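Local coordinates for protein LURP-one-related 15 (PDB 1ZXU) that is of unknown function but might be related to the phospholipid scramblase and tubby-like superfamily of membrane-tethered transcription factors, at residues A34-M40 with S188-N194. Residues are numbered along the deposited sequence.
Sequences APYPIDM and SVTVYPN
Residues 34-40 run antiparallel to 188-194, extended except at P35 (phi/psi -79/-4) and N194, which turns into the left-handed region (68/11). A34 O accepts from N194 N (2.7 Å). P37 and P193, whose backbone nitrogens carry no proton, suit this loop part; P37 CD meets P193 CG at 3.7 Å. A water lies 2.8 Å from Y36 O and 3.0 Å from V191 O, between the two carbonyls. Regular pairing starts at I38: I38 N to V191 O 3.1 Å, V191 N to I38 O 2.7 Å. D39 faces T190 in a non-hydrogen-bonded pair, CA atoms 4.3 Å apart; rotamer m brings D39 OD1 to accept from T190 OG1 (2.7 Å), though that hydroxyl is less surely placed. M40, a selenomethionine, follows: M40 N to V189 O and V189 N to M40 O, both 2.8 Å. Its long side chain (mtm) shares a face with I38, V189 and V191, M40 CE reaching V191 CG2 (4.2 Å). Helix 197-211 packs against I38, V189 and V191, so apolar residues fit. First and last strands thus close the twelve-stranded antiparallel barrel around a helix, as in the Tubby C-terminal fold.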
ATOM      1  N   ALA A  34      14.041   2.292   3.043  1.00 29.69           N
ATOM      2  CA  ALA A  34      15.090   3.321   2.835  1.00 30.46           C
ATOM      3  C   ALA A  34      15.427   4.081   4.126  1.00 30.79           C
ATOM      4  O   ALA A  34      14.587   4.220   5.003  1.00 29.84           O
ATOM      5  CB  ALA A  34      14.643   4.301   1.756  1.00 30.70           C
ATOM      6  N   PRO A  35      16.680   4.574   4.260  1.00 31.89           N
ATOM      7  CA  PRO A  35      17.152   5.292   5.447  1.00 32.37           C
ATOM      8  C   PRO A  35      16.724   6.752   5.548  1.00 31.68           C
ATOM      9  O   PRO A  35      17.038   7.413   6.546  1.00 35.29           O
ATOM     10  CB  PRO A  35      18.680   5.234   5.294  1.00 34.09           C
ATOM     11  CG  PRO A  35      18.906   5.136   3.859  1.00 31.45           C
ATOM     12  CD  PRO A  35      17.749   4.400   3.253  1.00 33.32           C
ATOM     13  N   TYR A  36      16.043   7.262   4.523  1.00 30.11           N
ATOM     14  CA  TYR A  36      15.530   8.631   4.548  1.00 29.55           C
ATOM     15  C   TYR A  36      14.015   8.538   4.266  1.00 26.02           C
ATOM     16  O   TYR A  36      13.557   7.529   3.702  1.00 22.77           O
ATOM     17  CB  TYR A  36      16.209   9.498   3.477  1.00 30.81           C
ATOM     18  CG  TYR A  36      16.498   8.693   2.243  1.00 32.93           C
ATOM     19  CD1 TYR A  36      15.535   8.546   1.234  1.00 35.97           C
ATOM     20  CD2 TYR A  36      17.736   8.055   2.085  1.00 37.10           C
ATOM     21  CE1 TYR A  36      15.782   7.762   0.118  1.00 36.79           C
ATOM     22  CE2 TYR A  36      17.999   7.278   0.965  1.00 40.13           C
ATOM     23  CZ  TYR A  36      17.021   7.128  -0.002  1.00 36.20           C
ATOM     24  OH  TYR A  36      17.278   6.360  -1.116  1.00 40.10           O
ATOM     25  N   PRO A  37      13.266   9.574   4.656  1.00 27.09           N
ATOM     26  CA  PRO A  37      11.859   9.653   4.200  1.00 25.51           C
ATOM     27  C   PRO A  37      11.729   9.752   2.695  1.00 24.86           C
ATOM     28  O   PRO A  37      12.548  10.382   2.010  1.00 25.04           O
ATOM     29  CB  PRO A  37      11.326  10.900   4.904  1.00 24.06           C
ATOM     30  CG  PRO A  37      12.275  11.065   6.126  1.00 31.18           C
ATOM     31  CD  PRO A  37      13.613  10.697   5.546  1.00 27.32           C
ATOM     32  N   ILE A  38      10.674   9.137   2.164  1.00 20.71           N
ATOM     33  CA  ILE A  38      10.347   9.139   0.745  1.00 21.18           C
ATOM     34  C   ILE A  38       8.907   9.626   0.634  1.00 20.89           C
ATOM     35  O   ILE A  38       8.066   9.161   1.422  1.00 22.93           O
ATOM     36  CB  ILE A  38      10.371   7.694   0.225  1.00 23.44           C
ATOM     37  CG1 ILE A  38      11.818   7.217   0.099  1.00 29.71           C
ATOM     38  CG2 ILE A  38       9.630   7.565  -1.137  1.00 27.45           C
ATOM     39  CD1 ILE A  38      11.914   5.746  -0.318  1.00 38.32           C
ATOM     40  N   ASP A  39       8.620  10.534  -0.299  1.00 18.91           N
ATOM     41  CA  ASP A  39       7.241  11.006  -0.541  1.00 17.46           C
ATOM     42  C   ASP A  39       6.780  10.321  -1.803  1.00 19.87           C
ATOM     43  O   ASP A  39       7.517  10.315  -2.782  1.00 22.90           O
ATOM     44  CB  ASP A  39       7.165  12.491  -0.762  1.00 17.72           C
ATOM     45  CG  ASP A  39       7.130  13.274   0.550  1.00 32.28           C
ATOM     46  OD1 ASP A  39       7.388  12.693   1.614  1.00 25.16           O
ATOM     47  OD2 ASP A  39       6.840  14.478   0.519  1.00 46.39           O
HETATM   48  N   MSE A  40       5.621   9.687  -1.745  1.00 14.31           N
HETATM   49  CA  MSE A  40       5.085   9.018  -2.949  1.00 13.57           C
HETATM   50  C   MSE A  40       3.835   9.698  -3.401  1.00 13.93           C
HETATM   51  O   MSE A  40       3.124  10.337  -2.596  1.00 14.84           O
HETATM   52  CB  MSE A  40       4.774   7.543  -2.667  1.00 14.03           C
HETATM   53  CG  MSE A  40       5.912   6.783  -2.034  1.00 16.77           C
HETATM   54 SE   MSE A  40       5.545   4.884  -1.847  1.00 16.38          SE
HETATM   55  CE  MSE A  40       3.776   5.096  -1.178  1.00 12.70           C
ATOM     56  N   SER A 188       0.573  13.850  -1.377  1.00 13.80           N
ATOM     57  CA  SER A 188       1.682  12.892  -1.347  1.00 12.46           C
ATOM     58  C   SER A 188       1.620  12.130  -0.067  1.00 12.97           C
ATOM     59  O   SER A 188       0.875  12.507   0.840  1.00 14.34           O
ATOM     60  CB  SER A 188       3.031  13.567  -1.473  1.00 18.08           C
ATOM     61  OG  SER A 188       3.242  14.454  -0.393  1.00 22.35           O
ATOM     62  N   VAL A 189       2.317  10.987  -0.033  1.00 11.02           N
ATOM     63  CA  VAL A 189       2.359  10.231   1.207  1.00 11.61           C
ATOM     64  C   VAL A 189       3.847  10.137   1.613  1.00 13.50           C
ATOM     65  O   VAL A 189       4.651   9.628   0.876  1.00 14.45           O
ATOM     66  CB  VAL A 189       1.802   8.811   1.052  1.00 11.97           C
ATOM     67  CG1 VAL A 189       1.951   8.008   2.354  1.00 14.47           C
ATOM     68  CG2 VAL A 189       0.322   8.836   0.720  1.00 16.01           C
ATOM     69  N   THR A 190       4.174  10.646   2.797  1.00 12.13           N
ATOM     70  CA  THR A 190       5.543  10.470   3.365  1.00 11.97           C
ATOM     71  C   THR A 190       5.654   9.121   4.009  1.00 14.27           C
ATOM     72  O   THR A 190       4.846   8.774   4.892  1.00 15.59           O
ATOM     73  CB  THR A 190       5.872  11.556   4.396  1.00 15.94           C
ATOM     74  OG1 THR A 190       5.738  12.842   3.770  1.00 19.04           O
ATOM     75  CG2 THR A 190       7.312  11.329   4.941  1.00 17.13           C
ATOM     76  N   VAL A 191       6.632   8.332   3.557  1.00 11.96           N
ATOM     77  CA  VAL A 191       6.952   7.070   4.240  1.00 11.76           C
ATOM     78  C   VAL A 191       8.197   7.343   5.089  1.00 14.69           C
ATOM     79  O   VAL A 191       9.248   7.822   4.576  1.00 15.44           O
ATOM     80  CB  VAL A 191       7.322   6.015   3.195  1.00 12.58           C
ATOM     81  CG1 VAL A 191       7.796   4.726   3.842  1.00 12.01           C
ATOM     82  CG2 VAL A 191       6.112   5.826   2.243  1.00 14.44           C
ATOM     83  N   TYR A 192       8.104   7.043   6.364  1.00 14.62           N
ATOM     84  CA  TYR A 192       9.227   7.440   7.238  1.00 15.39           C
ATOM     85  C   TYR A 192      10.391   6.470   7.109  1.00 17.78           C
ATOM     86  O   TYR A 192      10.263   5.370   6.562  1.00 16.60           O
ATOM     87  CB  TYR A 192       8.695   7.602   8.678  1.00 14.15           C
ATOM     88  CG  TYR A 192       7.857   8.878   8.729  1.00 14.28           C
ATOM     89  CD1 TYR A 192       8.502  10.151   8.717  1.00 15.24           C
ATOM     90  CD2 TYR A 192       6.466   8.843   8.710  1.00 18.47           C
ATOM     91  CE1 TYR A 192       7.766  11.317   8.734  1.00 16.94           C
ATOM     92  CE2 TYR A 192       5.708  10.051   8.750  1.00 19.35           C
ATOM     93  CZ  TYR A 192       6.380  11.266   8.751  1.00 19.94           C
ATOM     94  OH  TYR A 192       5.646  12.423   8.762  1.00 22.63           O
ATOM     95  N   PRO A 193      11.570   6.850   7.643  1.00 21.78           N
ATOM     96  CA  PRO A 193      12.730   6.000   7.450  1.00 22.01           C
ATOM     97  C   PRO A 193      12.550   4.590   7.955  1.00 17.74           C
ATOM     98  O   PRO A 193      11.959   4.330   9.023  1.00 17.97           O
ATOM     99  CB  PRO A 193      13.829   6.753   8.263  1.00 22.05           C
ATOM    100  CG  PRO A 193      13.407   8.171   8.205  1.00 26.06           C
ATOM    101  CD  PRO A 193      11.907   8.060   8.417  1.00 23.98           C
ATOM    102  N   ASN A 194      13.042   3.622   7.163  1.00 18.38           N
ATOM    103  CA  ASN A 194      12.999   2.196   7.492  1.00 20.78           C
ATOM    104  C   ASN A 194      11.622   1.533   7.507  1.00 19.00           C
ATOM    105  O   ASN A 194      11.443   0.437   7.994  1.00 19.07           O
ATOM    106  CB  ASN A 194      13.745   1.907   8.840  1.00 22.64           C
ATOM    107  CG  ASN A 194      15.181   2.354   8.792  1.00 32.51           C
ATOM    108  OD1 ASN A 194      15.632   3.115   9.639  1.00 40.47           O
ATOM    109  ND2 ASN A 194      15.898   1.910   7.775  1.00 34.42           N
TER
HETATM  110  O   HOH W   1      11.334   5.891   3.682  1.00 20.83           O